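Local coordinates for protein peptidoglycan DD-endopeptidase ShyB (Vibrio cholerae, PDB 2GU1) that cleaves the peptide cross-links between adjacent peptidoglycan strands as a zinc-dependent DD-endopeptidase, probably allowing new glycans to be inserted, at residues G234-T239 with H311-V316. Sequence-based numbering, arbitrary orientation.
With ZN (zinc ion), chain B.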
loop_
_atom_site.group_PDB
_atom_site.type_symbol
_atom_site.label_atom_id
_atom_site.label_comp_id
_atom_site.label_asym_id
_atom_site.label_seq_id
_atom_site.Cartn_x
_atom_site.Cartn_y
_atom_site.Cartn_z
ATOM N N GLY A 234 -0.091 9.520 9.937
ATOM C CA GLY A 234 -1.351 8.894 10.295
ATOM C C GLY A 234 -2.098 9.693 11.347
ATOM O O GLY A 234 -1.680 10.788 11.715
ATOM N N THR A 235 -3.207 9.146 11.827
ATOM C CA THR A 235 -4.003 9.818 12.845
ATOM C C THR A 235 -4.019 8.950 14.103
ATOM O O THR A 235 -4.233 7.739 14.021
ATOM C CB THR A 235 -5.454 10.028 12.356
ATOM O OG1 THR A 235 -5.448 10.748 11.122
ATOM C CG2 THR A 235 -6.256 10.798 13.372
ATOM N N ASP A 236 -3.784 9.558 15.263
ATOM C CA ASP A 236 -3.790 8.808 16.520
ATOM C C ASP A 236 -5.106 8.968 17.269
ATOM O O ASP A 236 -5.531 10.096 17.533
ATOM C CB ASP A 236 -2.641 9.271 17.419
ATOM C CG ASP A 236 -1.291 8.970 16.822
ATOM O OD1 ASP A 236 -1.255 8.236 15.810
ATOM O OD2 ASP A 236 -0.278 9.448 17.366
ATOM N N PHE A 237 -5.744 7.842 17.596
ATOM C CA PHE A 237 -7.012 7.829 18.337
ATOM C C PHE A 237 -6.754 7.369 19.771
ATOM O O PHE A 237 -5.925 6.480 20.016
ATOM C CB PHE A 237 -8.027 6.896 17.660
ATOM C CG PHE A 237 -8.516 7.395 16.329
ATOM C CD1 PHE A 237 -9.323 8.527 16.248
ATOM C CD2 PHE A 237 -8.143 6.753 15.151
ATOM C CE1 PHE A 237 -9.752 9.014 15.012
ATOM C CE2 PHE A 237 -8.563 7.225 13.910
ATOM C CZ PHE A 237 -9.370 8.360 13.837
ATOM N N ALA A 238 -7.458 7.988 20.718
ATOM C CA ALA A 238 -7.296 7.687 22.134
ATOM C C ALA A 238 -7.992 6.399 22.546
ATOM O O ALA A 238 -9.043 6.425 23.192
ATOM C CB ALA A 238 -7.818 8.851 22.970
ATOM N N THR A 239 -7.401 5.271 22.180
ATOM C CA THR A 239 -7.972 3.969 22.508
ATOM C C THR A 239 -7.284 3.285 23.673
ATOM O O THR A 239 -6.065 3.356 23.821
ATOM C CB THR A 239 -7.863 2.989 21.328
ATOM O OG1 THR A 239 -6.505 2.961 20.865
ATOM C CG2 THR A 239 -8.779 3.393 20.204
ATOM N N HIS A 311 -2.292 3.788 22.025
ATOM C CA HIS A 311 -3.119 4.496 21.065
ATOM C C HIS A 311 -3.093 3.753 19.741
ATOM O O HIS A 311 -2.202 2.944 19.484
ATOM C CB HIS A 311 -2.593 5.917 20.820
ATOM C CG HIS A 311 -1.282 5.960 20.092
ATOM N ND1 HIS A 311 -0.087 5.616 20.688
ATOM C CD2 HIS A 311 -0.980 6.315 18.819
ATOM C CE1 HIS A 311 0.896 5.764 19.816
ATOM N NE2 HIS A 311 0.382 6.187 18.675
ATOM N N LEU A 312 -4.079 4.031 18.907
ATOM C CA LEU A 312 -4.130 3.432 17.593
ATOM C C LEU A 312 -3.587 4.479 16.629
ATOM O O LEU A 312 -3.976 5.652 16.678
ATOM C CB LEU A 312 -5.564 3.085 17.194
ATOM C CG LEU A 312 -5.737 2.606 15.750
ATOM C CD1 LEU A 312 -5.217 1.179 15.609
ATOM C CD2 LEU A 312 -7.207 2.664 15.362
ATOM N N HIS A 313 -2.656 4.059 15.783
ATOM C CA HIS A 313 -2.103 4.944 14.771
ATOM C C HIS A 313 -2.753 4.417 13.492
ATOM O O HIS A 313 -2.485 3.284 13.087
ATOM C CB HIS A 313 -0.582 4.793 14.700
ATOM C CG HIS A 313 0.042 5.500 13.539
ATOM N ND1 HIS A 313 0.595 6.758 13.638
ATOM C CD2 HIS A 313 0.182 5.130 12.242
ATOM C CE1 HIS A 313 1.051 7.133 12.455
ATOM N NE2 HIS A 313 0.811 6.162 11.590
ATOM N N PHE A 314 -3.616 5.229 12.882
ATOM C CA PHE A 314 -4.351 4.846 11.673
ATOM C C PHE A 314 -3.842 5.588 10.441
ATOM O O PHE A 314 -3.569 6.795 10.493
ATOM C CB PHE A 314 -5.853 5.130 11.889
ATOM C CG PHE A 314 -6.721 4.854 10.688
ATOM C CD1 PHE A 314 -6.829 3.574 10.157
ATOM C CD2 PHE A 314 -7.446 5.886 10.093
ATOM C CE1 PHE A 314 -7.654 3.323 9.046
ATOM C CE2 PHE A 314 -8.262 5.652 8.993
ATOM C CZ PHE A 314 -8.369 4.365 8.462
ATOM N N GLU A 315 -3.710 4.870 9.330
ATOM C CA GLU A 315 -3.234 5.489 8.098
ATOM C C GLU A 315 -4.084 5.135 6.892
ATOM O O GLU A 315 -4.630 4.035 6.805
ATOM C CB GLU A 315 -1.784 5.065 7.811
ATOM C CG GLU A 315 -0.736 5.801 8.637
ATOM C CD GLU A 315 0.693 5.366 8.315
ATOM O OE1 GLU A 315 0.947 4.900 7.185
ATOM O OE2 GLU A 315 1.565 5.503 9.195
ATOM N N VAL A 316 -4.216 6.090 5.976
ATOM C CA VAL A 316 -4.932 5.862 4.732
ATOM C C VAL A 316 -3.898 6.163 3.658
ATOM O O VAL A 316 -3.254 7.216 3.689
ATOM C CB VAL A 316 -6.132 6.816 4.534
ATOM C CG1 VAL A 316 -6.756 6.589 3.151
ATOM C CG2 VAL A 316 -7.178 6.566 5.617
HETATM ZN ZN ZN B . 0.661 8.147 15.139
#
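Asp-236 and His-313 start toward one zinc ion from different first torsions: CG of Asp-236 lies anti to the carbonyl carbon (chi1 -65°), whereas CG of His-313 lies anti to the backbone N (chi1 171°). The two residues form a non-hydrogen-bonded pair of the antiparallel sheet in an M23 (lysostaphin-type) peptidase domain, and illustrate how neighbouring strands can build a metal site from directly opposed positions. Asp-236 OD1 binds zinc at 2.0 Å, with OD2 farther off at 2.7 Å, and His-313 ND1 also lies 2.0 Å from the metal; His-232 completes the protein ligands of this catalytic site. The carboxylate and imidazole planes stand 59° apart. On the same face, His-311 brings CD2 to 3.3 Å from Asp-236 CG, while its ND1 is hydrogen-bonded to Gly-309 O.

Reciprocal backbone hydrogen bonds join the flanking pairs, Thr-235 with Phe-314 and Phe-237 with Leu-312, fixing the register beneath the metal. Their side chains occupy the other face, where Phe-237 and Phe-314 run side by side and the edge of the Phe-237 ring meets Phe-314 CB, 4.0 Å from CE2. Strand 213-215 continues the sheet beyond Asp-236, and strand 274-281 beyond His-313.

A second-shell carboxylate holds the imidazole's rotation: Glu-315, salt-bridged to Arg-277 through OE1, accepts a hydrogen bond from His-313 NE2 at 2.6 Å on the anti lone pair of OE2, close to the ring plane.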